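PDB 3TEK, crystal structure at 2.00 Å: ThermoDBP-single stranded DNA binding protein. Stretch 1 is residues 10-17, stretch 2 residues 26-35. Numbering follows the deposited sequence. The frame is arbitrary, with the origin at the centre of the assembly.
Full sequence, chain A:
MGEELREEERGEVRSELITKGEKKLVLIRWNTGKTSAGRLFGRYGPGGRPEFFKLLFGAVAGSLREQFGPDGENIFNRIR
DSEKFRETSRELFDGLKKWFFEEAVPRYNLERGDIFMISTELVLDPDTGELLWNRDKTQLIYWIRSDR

Stretch 1 10-17: RGEVRSEL
Stretch 2, residues 26-35: VLIRWNTGKT

How do the two backbones run? Residues 13-17 and the strand that includes Val 26 form an antiparallel pair, their axes at 168° and 4.6 Å apart at closest approach. Both are extended, phi -82 to -156° and psi 114 to 163° over residues 13-17 and 26-31. Val 13 faces Trp 30, Ser 15 faces Ile 28 and Leu 17 faces Val 26 as non-hydrogen-bonded pairs. Between them, Arg 14 with Arg 29 and Glu 16 with Leu 27 each exchange both backbone hydrogen bonds, donor N to acceptor O: Arg 14 N to Arg 29 O 2.9 Å, Arg 29 N to Arg 14 O 2.7 Å, Glu 16 N to Leu 27 O 3.1 Å and Leu 27 N to Glu 16 O 2.9 Å. Asn 31 N continues the ladder to Glu 12 O at 2.8 Å.

What fills the apolar face? Val 13 (chi1 t) sets CG1 3.9 Å from CG2 of Ile 28 (chi1 m, chi2 t), and Val 13 CG2 lies 4.2 Å from Trp 30 CD1 (chi1 t, chi2 41°). Leu 17 (m, t) brings CD2 3.8 Å from CG2 of Val 26 (t). Between these bulkier residues sits small Ser 15 (p), its CB 4.0 Å from Val 26 CG1.

How do charged chains pack on the other face? Arg 29 (m, t, t, chi4 119°) extends to Glu 16 (p, t, chi3 -74°), whose OE2 meets NH2 of Arg 29 at 2.5 Å in a salt bridge, near the guanidinium plane. Arg 14 (m, t, m, chi4 164°) lays one guanidinium face over Arg 29 CD, with Arg 14 CZ 3.8 Å from that carbon, so aliphatic bulk supports the flat group.

Why can the backbones close up at Gly 11 and Gly 33? Gly 11 N approaches Gly 33 CA to 3.3 Å, and a CB on Gly 33 would lie 3.1 Å from Gly 11 N. Locally, Gly 11 (phi/psi 100/49) and Gly 33 (89/171) also adopt angles that call for glycine. Asn 31 (t, chi2 -30°) braces the turn, its OD1 accepting from Gly 33 N at 2.8 Å.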

ATOM      1  N   ARG A  10       4.542   4.041  12.624  1.00 54.19           N
ATOM      2  CA  ARG A  10       5.524   3.188  11.865  1.00 69.59           C
ATOM      3  C   ARG A  10       5.726   3.675  10.407  1.00 70.69           C
ATOM      4  O   ARG A  10       6.347   4.723  10.165  1.00 61.99           O
ATOM      5  CB  ARG A  10       5.096   1.713  11.903  1.00 77.06           C
ATOM      6  CG  ARG A  10       5.511   0.960  13.168  1.00 81.91           C
ATOM      7  CD  ARG A  10       6.997   0.587  13.146  1.00 83.65           C
ATOM      8  NE  ARG A  10       7.388  -0.230  14.303  1.00 80.69           N
ATOM      9  CZ  ARG A  10       7.787   0.241  15.488  1.00 81.74           C
ATOM     10  NH1 ARG A  10       7.867   1.550  15.721  1.00 81.11           N
ATOM     11  NH2 ARG A  10       8.105  -0.611  16.458  1.00 81.57           N
ATOM     12  N   GLY A  11       5.217   2.918   9.435  1.00 72.55           N
ATOM     13  CA  GLY A  11       5.367   3.269   8.020  1.00 63.70           C
ATOM     14  C   GLY A  11       6.500   2.469   7.368  1.00 71.22           C
ATOM     15  O   GLY A  11       7.371   3.022   6.674  1.00 78.17           O
ATOM     16  N   GLU A  12       6.480   1.157   7.583  1.00 61.42           N
ATOM     17  CA  GLU A  12       7.620   0.275   7.263  1.00 55.88           C
ATOM     18  C   GLU A  12       7.394  -0.404   5.908  1.00 46.39           C
ATOM     19  O   GLU A  12       6.242  -0.717   5.577  1.00 50.55           O
ATOM     20  CB  GLU A  12       7.749  -0.824   8.313  1.00 58.13           C
ATOM     21  CG  GLU A  12       8.946  -1.744   8.180  1.00 66.36           C
ATOM     22  CD  GLU A  12       8.792  -3.020   8.994  1.00 82.44           C
ATOM     23  OE1 GLU A  12       7.650  -3.352   9.395  1.00 96.84           O
ATOM     24  OE2 GLU A  12       9.818  -3.696   9.230  1.00 82.63           O
ATOM     25  N   VAL A  13       8.469  -0.590   5.152  1.00 64.34           N
ATOM     26  CA  VAL A  13       8.418  -1.290   3.892  1.00 60.73           C
ATOM     27  C   VAL A  13       9.500  -2.348   3.878  1.00 57.45           C
ATOM     28  O   VAL A  13      10.651  -2.050   4.172  1.00 56.77           O
ATOM     29  CB  VAL A  13       8.653  -0.346   2.697  1.00 59.51           C
ATOM     30  CG1 VAL A  13       8.480  -1.116   1.377  1.00 58.20           C
ATOM     31  CG2 VAL A  13       7.704   0.838   2.749  1.00 57.68           C
ATOM     32  N   ARG A  14       9.119  -3.586   3.573  1.00 54.87           N
ATOM     33  CA  ARG A  14      10.085  -4.664   3.358  1.00 56.14           C
ATOM     34  C   ARG A  14       9.790  -5.329   2.006  1.00 50.89           C
ATOM     35  O   ARG A  14       8.641  -5.389   1.601  1.00 46.98           O
ATOM     36  CB  ARG A  14       9.961  -5.712   4.471  1.00 63.48           C
ATOM     37  CG  ARG A  14      10.191  -5.207   5.893  1.00 71.83           C
ATOM     38  CD  ARG A  14       9.776  -6.273   6.936  1.00 81.60           C
ATOM     39  NE  ARG A  14       8.313  -6.364   7.102  1.00 90.64           N
ATOM     40  CZ  ARG A  14       7.670  -7.380   7.690  1.00 97.69           C
ATOM     41  NH1 ARG A  14       8.328  -8.438   8.180  1.00102.08           N
ATOM     42  NH2 ARG A  14       6.345  -7.348   7.773  1.00 98.57           N
ATOM     43  N   SER A  15      10.827  -5.838   1.337  1.00 48.20           N
ATOM     44  CA  SER A  15      10.663  -6.513   0.060  1.00 45.52           C
ATOM     45  C   SER A  15      11.616  -7.693  -0.175  1.00 47.50           C
ATOM     46  O   SER A  15      12.629  -7.871   0.502  1.00 47.81           O
ATOM     47  CB  SER A  15      10.813  -5.508  -1.072  1.00 44.84           C
ATOM     48  OG  SER A  15      12.114  -4.967  -1.112  1.00 45.16           O
ATOM     49  N   GLU A  16      11.262  -8.514  -1.145  1.00 48.15           N
ATOM     50  CA  GLU A  16      12.164  -9.542  -1.654  1.00 48.90           C
ATOM     51  C   GLU A  16      11.762  -9.918  -3.066  1.00 47.64           C
ATOM     52  O   GLU A  16      10.645  -9.624  -3.519  1.00 45.93           O
ATOM     53  CB  GLU A  16      12.174 -10.781  -0.754  1.00 53.46           C
ATOM     54  CG  GLU A  16      10.841 -11.498  -0.592  1.00 54.56           C
ATOM     55  CD  GLU A  16      10.911 -12.549   0.500  1.00 60.23           C
ATOM     56  OE1 GLU A  16      11.532 -13.611   0.275  1.00 60.71           O
ATOM     57  OE2 GLU A  16      10.365 -12.297   1.594  1.00 62.27           O
ATOM     58  N   LEU A  17      12.688 -10.554  -3.767  1.00 46.83           N
ATOM     59  CA  LEU A  17      12.394 -11.007  -5.111  1.00 47.49           C
ATOM     60  C   LEU A  17      11.751 -12.387  -5.080  1.00 46.45           C
ATOM     61  O   LEU A  17      11.992 -13.188  -4.196  1.00 48.31           O
ATOM     62  CB  LEU A  17      13.657 -11.001  -5.979  1.00 48.14           C
ATOM     63  CG  LEU A  17      14.138  -9.583  -6.337  1.00 50.75           C
ATOM     64  CD1 LEU A  17      15.411  -9.611  -7.172  1.00 51.48           C
ATOM     65  CD2 LEU A  17      13.073  -8.775  -7.075  1.00 48.66           C
ATOM     66  N   VAL A  26       8.489  -8.535  -7.396  1.00 40.60           N
ATOM     67  CA  VAL A  26       8.824  -7.962  -6.109  1.00 39.57           C
ATOM     68  C   VAL A  26       7.666  -8.172  -5.158  1.00 39.01           C
ATOM     69  O   VAL A  26       6.569  -7.640  -5.370  1.00 40.18           O
ATOM     70  CB  VAL A  26       9.170  -6.467  -6.217  1.00 40.03           C
ATOM     71  CG1 VAL A  26       9.683  -5.939  -4.860  1.00 39.21           C
ATOM     72  CG2 VAL A  26      10.241  -6.222  -7.325  1.00 41.35           C
ATOM     73  N   LEU A  27       7.911  -8.981  -4.126  1.00 39.58           N
ATOM     74  CA  LEU A  27       6.977  -9.098  -2.999  1.00 40.69           C
ATOM     75  C   LEU A  27       7.211  -7.941  -2.033  1.00 41.28           C
ATOM     76  O   LEU A  27       8.318  -7.770  -1.541  1.00 41.40           O
ATOM     77  CB  LEU A  27       7.160 -10.432  -2.289  1.00 42.05           C
ATOM     78  CG  LEU A  27       6.301 -10.734  -1.065  1.00 44.31           C
ATOM     79  CD1 LEU A  27       4.814 -10.601  -1.359  1.00 45.22           C
ATOM     80  CD2 LEU A  27       6.606 -12.122  -0.580  1.00 46.62           C
ATOM     81  N   ILE A  28       6.178  -7.139  -1.779  1.00 41.71           N
ATOM     82  CA  ILE A  28       6.319  -5.991  -0.915  1.00 43.00           C
ATOM     83  C   ILE A  28       5.404  -6.136   0.304  1.00 46.98           C
ATOM     84  O   ILE A  28       4.198  -6.361   0.177  1.00 48.27           O
ATOM     85  CB  ILE A  28       5.980  -4.703  -1.630  1.00 42.99           C
ATOM     86  CG1 ILE A  28       6.852  -4.529  -2.881  1.00 41.62           C
ATOM     87  CG2 ILE A  28       6.139  -3.510  -0.690  1.00 43.93           C
ATOM     88  CD1 ILE A  28       6.563  -3.267  -3.597  1.00 43.21           C
ATOM     89  N   ARG A  29       6.005  -6.000   1.481  1.00 48.50           N
ATOM     90  CA  ARG A  29       5.281  -5.952   2.730  1.00 52.45           C
ATOM     91  C   ARG A  29       5.235  -4.498   3.141  1.00 50.38           C
ATOM     92  O   ARG A  29       6.277  -3.886   3.356  1.00 50.40           O
ATOM     93  CB  ARG A  29       5.982  -6.785   3.805  1.00 58.11           C
ATOM     94  CG  ARG A  29       6.010  -8.273   3.480  1.00 66.60           C
ATOM     95  CD  ARG A  29       6.900  -9.086   4.405  1.00 74.24           C
ATOM     96  NE  ARG A  29       7.094 -10.423   3.834  1.00 80.99           N
ATOM     97  CZ  ARG A  29       8.256 -10.976   3.474  1.00 85.36           C
ATOM     98  NH1 ARG A  29       9.417 -10.347   3.651  1.00 89.34           N
ATOM     99  NH2 ARG A  29       8.256 -12.205   2.957  1.00 85.02           N
ATOM    100  N   TRP A  30       4.028  -3.956   3.267  1.00 49.12           N
ATOM    101  CA  TRP A  30       3.855  -2.529   3.458  1.00 50.17           C
ATOM    102  C   TRP A  30       2.973  -2.221   4.662  1.00 49.10           C
ATOM    103  O   TRP A  30       1.839  -2.668   4.732  1.00 47.04           O
ATOM    104  CB  TRP A  30       3.269  -1.942   2.170  1.00 51.64           C
ATOM    105  CG  TRP A  30       2.871  -0.499   2.229  1.00 52.87           C
ATOM    106  CD1 TRP A  30       3.543   0.513   2.836  1.00 55.83           C
ATOM    107  CD2 TRP A  30       1.703   0.090   1.644  1.00 53.02           C
ATOM    108  NE1 TRP A  30       2.877   1.695   2.668  1.00 55.47           N
ATOM    109  CE2 TRP A  30       1.738   1.469   1.945  1.00 53.97           C
ATOM    110  CE3 TRP A  30       0.626  -0.414   0.918  1.00 51.04           C
ATOM    111  CZ2 TRP A  30       0.743   2.357   1.529  1.00 52.33           C
ATOM    112  CZ3 TRP A  30      -0.365   0.470   0.504  1.00 52.86           C
ATOM    113  CH2 TRP A  30      -0.293   1.843   0.807  1.00 51.98           C
ATOM    114  N   ASN A  31       3.511  -1.487   5.626  1.00 51.57           N
ATOM    115  CA  ASN A  31       2.696  -0.968   6.727  1.00 52.01           C
ATOM    116  C   ASN A  31       2.516   0.511   6.535  1.00 49.90           C
ATOM    117  O   ASN A  31       3.475   1.223   6.375  1.00 49.91           O
ATOM    118  CB  ASN A  31       3.317  -1.249   8.105  1.00 57.12           C
ATOM    119  CG  ASN A  31       2.360  -0.893   9.291  1.00 60.08           C
ATOM    120  OD1 ASN A  31       1.517   0.013   9.195  1.00 59.23           O
ATOM    121  ND2 ASN A  31       2.503  -1.613  10.407  1.00 66.19           N
ATOM    122  N   THR A  32       1.265   0.963   6.572  1.00 48.98           N
ATOM    123  CA  THR A  32       0.920   2.357   6.309  1.00 48.22           C
ATOM    124  C   THR A  32       1.476   3.296   7.345  1.00 49.71           C
ATOM    125  O   THR A  32       1.659   4.491   7.085  1.00 51.29           O
ATOM    126  CB  THR A  32      -0.613   2.569   6.369  1.00 48.89           C
ATOM    127  OG1 THR A  32      -1.088   2.283   7.694  1.00 46.39           O
ATOM    128  CG2 THR A  32      -1.316   1.668   5.353  1.00 47.49           C
ATOM    129  N   GLY A  33       1.683   2.759   8.541  1.00 52.07           N
ATOM    130  CA  GLY A  33       1.968   3.558   9.693  1.00 53.25           C
ATOM    131  C   GLY A  33       0.694   3.967  10.374  1.00 55.35           C
ATOM    132  O   GLY A  33      -0.432   3.734   9.882  1.00 51.89           O
ATOM    133  N   LYS A  34       0.897   4.554  11.542  1.00 57.26           N
ATOM    134  CA  LYS A  34      -0.173   4.997  12.426  1.00 59.16           C
ATOM    135  C   LYS A  34      -0.853   6.183  11.749  1.00 58.50           C
ATOM    136  O   LYS A  34      -0.203   7.192  11.462  1.00 61.58           O
ATOM    137  CB  LYS A  34       0.448   5.390  13.784  1.00 61.66           C
ATOM    138  CG  LYS A  34      -0.492   5.601  14.969  1.00 65.35           C
ATOM    139  CD  LYS A  34       0.353   5.622  16.266  1.00 67.77           C
ATOM    140  CE  LYS A  34      -0.300   6.342  17.421  1.00 70.14           C
ATOM    141  NZ  LYS A  34       0.705   6.525  18.505  1.00 71.26           N
ATOM    142  N   THR A  35      -2.145   6.073  11.483  1.00 54.19           N
ATOM    143  CA  THR A  35      -2.832   7.092  10.690  1.00 53.23           C
ATOM    144  C   THR A  35      -4.335   7.087  10.979  1.00 52.81           C
ATOM    145  O   THR A  35      -4.791   6.377  11.863  1.00 53.52           O
ATOM    146  CB  THR A  35      -2.573   6.889   9.190  1.00 52.53           C
ATOM    147  OG1 THR A  35      -3.147   7.970   8.444  1.00 53.09           O
ATOM    148  CG2 THR A  35      -3.147   5.572   8.707  1.00 48.90           C
TER
HETATM  149  O   HOH W   1       6.291  -4.164   6.700  1.00 56.70           O